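Adenylyl-sulfate kinase 1, chloroplastic (Arabidopsis thaliana, PDB 3UIE) catalyses the ATP-dependent 3'-phosphorylation of adenosine 5'-phosphosulfate, yielding 3'-phosphoadenylyl sulfate, the activated sulfate of plant sulfur metabolism. Local coordinates at residues E77-N82 with I159-E164. Sequence-based numbering, arbitrary orientation.
With ADX (adenosine-5'-phosphosulfate), chain D.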
ATOM      1  N   GLU A  77     -16.089  -8.393  12.852  1.00 36.29           N
ATOM      2  CA  GLU A  77     -14.815  -9.039  12.540  1.00 40.68           C
ATOM      3  C   GLU A  77     -14.224  -8.485  11.245  1.00 42.51           C
ATOM      4  O   GLU A  77     -13.003  -8.443  11.074  1.00 36.45           O
ATOM      5  CB  GLU A  77     -14.974 -10.559  12.443  1.00 52.02           C
ATOM      6  CG  GLU A  77     -15.868 -11.162  13.517  1.00 72.37           C
ATOM      7  CD  GLU A  77     -17.343 -10.905  13.256  1.00 80.38           C
ATOM      8  OE1 GLU A  77     -17.715 -10.742  12.075  1.00 93.46           O
ATOM      9  OE2 GLU A  77     -18.128 -10.861  14.224  1.00 72.89           O
ATOM     10  N   ASP A  78     -15.096  -8.072  10.332  1.00 36.65           N
ATOM     11  CA  ASP A  78     -14.651  -7.567   9.041  1.00 35.08           C
ATOM     12  C   ASP A  78     -14.208  -6.117   9.159  1.00 31.95           C
ATOM     13  O   ASP A  78     -13.335  -5.678   8.415  1.00 33.29           O
ATOM     14  CB  ASP A  78     -15.740  -7.732   7.974  1.00 38.32           C
ATOM     15  CG  ASP A  78     -15.759  -9.137   7.363  1.00 46.15           C
ATOM     16  OD1 ASP A  78     -15.126 -10.056   7.928  1.00 48.93           O
ATOM     17  OD2 ASP A  78     -16.411  -9.320   6.313  1.00 45.22           O
ATOM     18  N   ARG A  79     -14.804  -5.372  10.090  1.00 33.66           N
ATOM     19  CA  ARG A  79     -14.313  -4.030  10.400  1.00 34.95           C
ATOM     20  C   ARG A  79     -12.893  -4.107  10.970  1.00 29.42           C
ATOM     21  O   ARG A  79     -12.024  -3.317  10.607  1.00 30.14           O
ATOM     22  CB  ARG A  79     -15.229  -3.304  11.393  1.00 32.33           C
ATOM     23  CG  ARG A  79     -16.566  -2.844  10.818  1.00 37.41           C
ATOM     24  CD  ARG A  79     -17.272  -1.928  11.809  1.00 38.39           C
ATOM     25  NE  ARG A  79     -18.704  -1.790  11.562  1.00 46.90           N
ATOM     26  CZ  ARG A  79     -19.290  -0.684  11.110  1.00 49.23           C
ATOM     27  NH1 ARG A  79     -18.563   0.396  10.834  1.00 32.69           N
ATOM     28  NH2 ARG A  79     -20.609  -0.659  10.935  1.00 43.49           N
ATOM     29  N   ALA A  80     -12.660  -5.062  11.865  1.00 34.11           N
ATOM     30  CA  ALA A  80     -11.329  -5.256  12.435  1.00 30.31           C
ATOM     31  C   ALA A  80     -10.295  -5.603  11.349  1.00 30.78           C
ATOM     32  O   ALA A  80      -9.179  -5.069  11.338  1.00 29.74           O
ATOM     33  CB  ALA A  80     -11.362  -6.333  13.518  1.00 34.64           C
ATOM     34  N   GLU A  81     -10.661  -6.499  10.435  1.00 28.90           N
ATOM     35  CA  GLU A  81      -9.771  -6.874   9.338  1.00 30.56           C
ATOM     36  C   GLU A  81      -9.544  -5.696   8.386  1.00 30.26           C
ATOM     37  O   GLU A  81      -8.432  -5.475   7.913  1.00 28.92           O
ATOM     38  CB  GLU A  81     -10.330  -8.081   8.571  1.00 27.64           C
ATOM     39  CG  GLU A  81      -9.467  -8.535   7.405  1.00 28.09           C
ATOM     40  CD  GLU A  81      -8.109  -9.068   7.829  1.00 31.95           C
ATOM     41  OE1 GLU A  81      -7.810  -9.135   9.046  1.00 34.35           O
ATOM     42  OE2 GLU A  81      -7.336  -9.428   6.921  1.00 35.41           O
ATOM     43  N   ASN A  82     -10.604  -4.941   8.121  1.00 27.55           N
ATOM     44  CA  ASN A  82     -10.507  -3.739   7.302  1.00 27.24           C
ATOM     45  C   ASN A  82      -9.459  -2.786   7.883  1.00 34.04           C
ATOM     46  O   ASN A  82      -8.571  -2.316   7.184  1.00 27.83           O
ATOM     47  CB  ASN A  82     -11.875  -3.046   7.251  1.00 27.11           C
ATOM     48  CG  ASN A  82     -11.880  -1.812   6.374  1.00 28.65           C
ATOM     49  OD1 ASN A  82     -11.415  -1.840   5.233  1.00 30.09           O
ATOM     50  ND2 ASN A  82     -12.411  -0.720   6.901  1.00 28.38           N
ATOM     51  N   ILE A 159     -25.306   3.939  15.839  1.00 37.28           N
ATOM     52  CA  ILE A 159     -26.727   3.634  15.967  1.00 37.98           C
ATOM     53  C   ILE A 159     -26.909   2.259  16.601  1.00 42.15           C
ATOM     54  O   ILE A 159     -27.468   2.140  17.688  1.00 44.64           O
ATOM     55  CB  ILE A 159     -27.429   3.643  14.593  1.00 40.98           C
ATOM     56  CG1 ILE A 159     -27.337   5.031  13.955  1.00 44.14           C
ATOM     57  CG2 ILE A 159     -28.888   3.172  14.713  1.00 38.63           C
ATOM     58  CD1 ILE A 159     -27.889   6.133  14.807  1.00 46.03           C
ATOM     59  N   ASP A 160     -26.413   1.229  15.917  1.00 39.14           N
ATOM     60  CA  ASP A 160     -26.560  -0.160  16.356  1.00 41.12           C
ATOM     61  C   ASP A 160     -25.211  -0.869  16.490  1.00 47.48           C
ATOM     62  O   ASP A 160     -25.149  -2.094  16.607  1.00 46.80           O
ATOM     63  CB  ASP A 160     -27.464  -0.928  15.391  1.00 46.67           C
ATOM     64  CG  ASP A 160     -28.908  -0.467  15.461  1.00 59.42           C
ATOM     65  OD1 ASP A 160     -29.550  -0.307  14.399  1.00 61.82           O
ATOM     66  OD2 ASP A 160     -29.398  -0.257  16.589  1.00 63.85           O
ATOM     67  N   ASP A 161     -24.134  -0.090  16.470  1.00 39.58           N
ATOM     68  CA  ASP A 161     -22.788  -0.617  16.672  1.00 43.36           C
ATOM     69  C   ASP A 161     -21.962   0.480  17.331  1.00 39.49           C
ATOM     70  O   ASP A 161     -22.164   1.661  17.055  1.00 40.40           O
ATOM     71  CB  ASP A 161     -22.163  -1.049  15.346  1.00 49.48           C
ATOM     72  CG  ASP A 161     -21.042  -2.063  15.530  1.00 54.95           C
ATOM     73  OD1 ASP A 161     -21.283  -3.128  16.139  1.00 57.10           O
ATOM     74  OD2 ASP A 161     -19.911  -1.793  15.075  1.00 54.36           O
ATOM     75  N   PRO A 162     -21.049   0.102  18.234  1.00 43.01           N
ATOM     76  CA  PRO A 162     -20.394   1.162  19.009  1.00 43.64           C
ATOM     77  C   PRO A 162     -19.310   1.917  18.241  1.00 36.71           C
ATOM     78  O   PRO A 162     -18.641   1.346  17.381  1.00 43.19           O
ATOM     79  CB  PRO A 162     -19.782   0.401  20.193  1.00 45.11           C
ATOM     80  CG  PRO A 162     -19.608  -0.995  19.704  1.00 45.81           C
ATOM     81  CD  PRO A 162     -20.734  -1.244  18.739  1.00 42.82           C
ATOM     82  N   TYR A 163     -19.176   3.207  18.527  1.00 35.25           N
ATOM     83  CA  TYR A 163     -17.983   3.938  18.136  1.00 32.55           C
ATOM     84  C   TYR A 163     -17.224   4.241  19.414  1.00 27.35           C
ATOM     85  O   TYR A 163     -17.796   4.798  20.353  1.00 30.70           O
ATOM     86  CB  TYR A 163     -18.280   5.252  17.388  1.00 28.10           C
ATOM     87  CG  TYR A 163     -16.983   5.976  17.067  1.00 29.10           C
ATOM     88  CD1 TYR A 163     -16.221   5.619  15.956  1.00 23.08           C
ATOM     89  CD2 TYR A 163     -16.491   6.965  17.906  1.00 32.01           C
ATOM     90  CE1 TYR A 163     -15.010   6.248  15.679  1.00 27.32           C
ATOM     91  CE2 TYR A 163     -15.295   7.599  17.638  1.00 30.64           C
ATOM     92  CZ  TYR A 163     -14.552   7.231  16.531  1.00 26.75           C
ATOM     93  OH  TYR A 163     -13.351   7.855  16.277  1.00 25.73           O
ATOM     94  N   GLU A 164     -15.949   3.859  19.452  1.00 28.42           N
ATOM     95  CA  GLU A 164     -15.102   4.074  20.618  1.00 32.46           C
ATOM     96  C   GLU A 164     -14.094   5.194  20.374  1.00 28.80           C
ATOM     97  O   GLU A 164     -13.109   5.000  19.670  1.00 29.99           O
ATOM     98  CB  GLU A 164     -14.389   2.767  20.984  1.00 28.27           C
ATOM     99  CG  GLU A 164     -15.369   1.623  21.255  1.00 34.60           C
ATOM    100  CD  GLU A 164     -14.688   0.292  21.528  1.00 45.86           C
ATOM    101  OE1 GLU A 164     -13.550   0.093  21.062  1.00 41.09           O
ATOM    102  OE2 GLU A 164     -15.296  -0.559  22.210  1.00 38.11           O
TER
HETATM  103  SB  ADX D 401     -14.941   0.850   9.059  1.00 28.08           S
HETATM  104  O1B ADX D 401     -14.700  -0.480   8.575  1.00 30.55           O
HETATM  105  O2B ADX D 401     -15.757   0.766  10.291  1.00 29.04           O
HETATM  106  O3B ADX D 401     -13.680   1.545   9.391  1.00 24.99           O
HETATM  107  PA  ADX D 401     -15.186   2.303   6.703  1.00 30.07           P
HETATM  108  O1A ADX D 401     -14.198   1.386   6.030  1.00 28.19           O
HETATM  109  O2A ADX D 401     -14.626   3.704   6.895  1.00 30.40           O
HETATM  110  O3A ADX D 401     -15.728   1.657   8.057  1.00 29.78           O
HETATM  111  O5' ADX D 401     -16.455   2.369   5.770  1.00 33.39           O
HETATM  112  C5' ADX D 401     -17.429   3.342   5.999  1.00 39.89           C
HETATM  113  C4' ADX D 401     -18.240   3.696   4.864  1.00 45.52           C
HETATM  114  O4' ADX D 401     -19.021   2.570   4.477  1.00 37.95           O
HETATM  115  C3' ADX D 401     -19.179   4.777   5.262  1.00 39.73           C
HETATM  116  O3' ADX D 401     -18.992   5.862   4.409  1.00 43.11           O
HETATM  117  C2' ADX D 401     -20.474   4.293   5.012  1.00 57.66           C
HETATM  118  O2' ADX D 401     -20.947   5.039   3.941  1.00 75.93           O
HETATM  119  C1' ADX D 401     -20.376   2.894   4.546  1.00 47.10           C
HETATM  120  N9  ADX D 401     -21.154   1.993   5.354  1.00 37.71           N
HETATM  121  C8  ADX D 401     -21.970   1.018   4.892  1.00 40.46           C
HETATM  122  N7  ADX D 401     -22.462   0.331   5.939  1.00 37.13           N
HETATM  123  C5  ADX D 401     -21.957   0.873   7.068  1.00 34.38           C
HETATM  124  C6  ADX D 401     -22.109   0.596   8.441  1.00 45.99           C
HETATM  125  N6  ADX D 401     -22.942  -0.484   8.862  1.00 42.58           N
HETATM  126  N1  ADX D 401     -21.457   1.354   9.358  1.00 51.12           N
HETATM  127  C2  ADX D 401     -20.663   2.364   8.963  1.00 50.44           C
HETATM  128  N3  ADX D 401     -20.496   2.655   7.653  1.00 43.39           N
HETATM  129  C4  ADX D 401     -21.120   1.933   6.695  1.00 34.06           C
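In the adenosine-5'-phosphosulfate pocket, Arg79 on helix 76-95 and Asp161 in the loop ahead of strand 171-173 reach toward one another beside the bound substrate. Their salt bridge is long, 3.7 Å from Arg79 NE to Asp161 OD2. OD2 sits off the guanidinium plane, obliquely to it, which leaves an electrostatic attraction without a directed N-H bond. Asp161 OD2 has its stronger partner in the hydroxyl of Tyr108, while Arg79 NE and NH2 make weak bonds to the carbonyls of Phe74 and Gly155. The arginine runs out nearly straight (chi2 -170°, chi3 -161°), past the sulfate to the adenine. Its NH1 donates to sulfate oxygen O2B at 2.9 Å, and NH2 comes within 2.7 Å of adenine N1, which lies at the guanidinium edge. In this P-loop kinase the arginine spans from the sulfate to the adenine of the substrate, with Phe74 stacking on the adenine ring. Nearly one helical turn on from Arg79, the Asn82 amide reaches the sulfate and phosphate together: Asn82 ND2 donates to sulfate O1B at 2.8 Å and, weakly, to phosphate O1A at 2.9 Å. Asn82 OD1 is occupied by Asn69 ND2. Cutting Arg79 back to an alanine is likely to cost sulfate O2B this donor and remove the distant positive charge facing Asp161, whose bond to Tyr108 could remain.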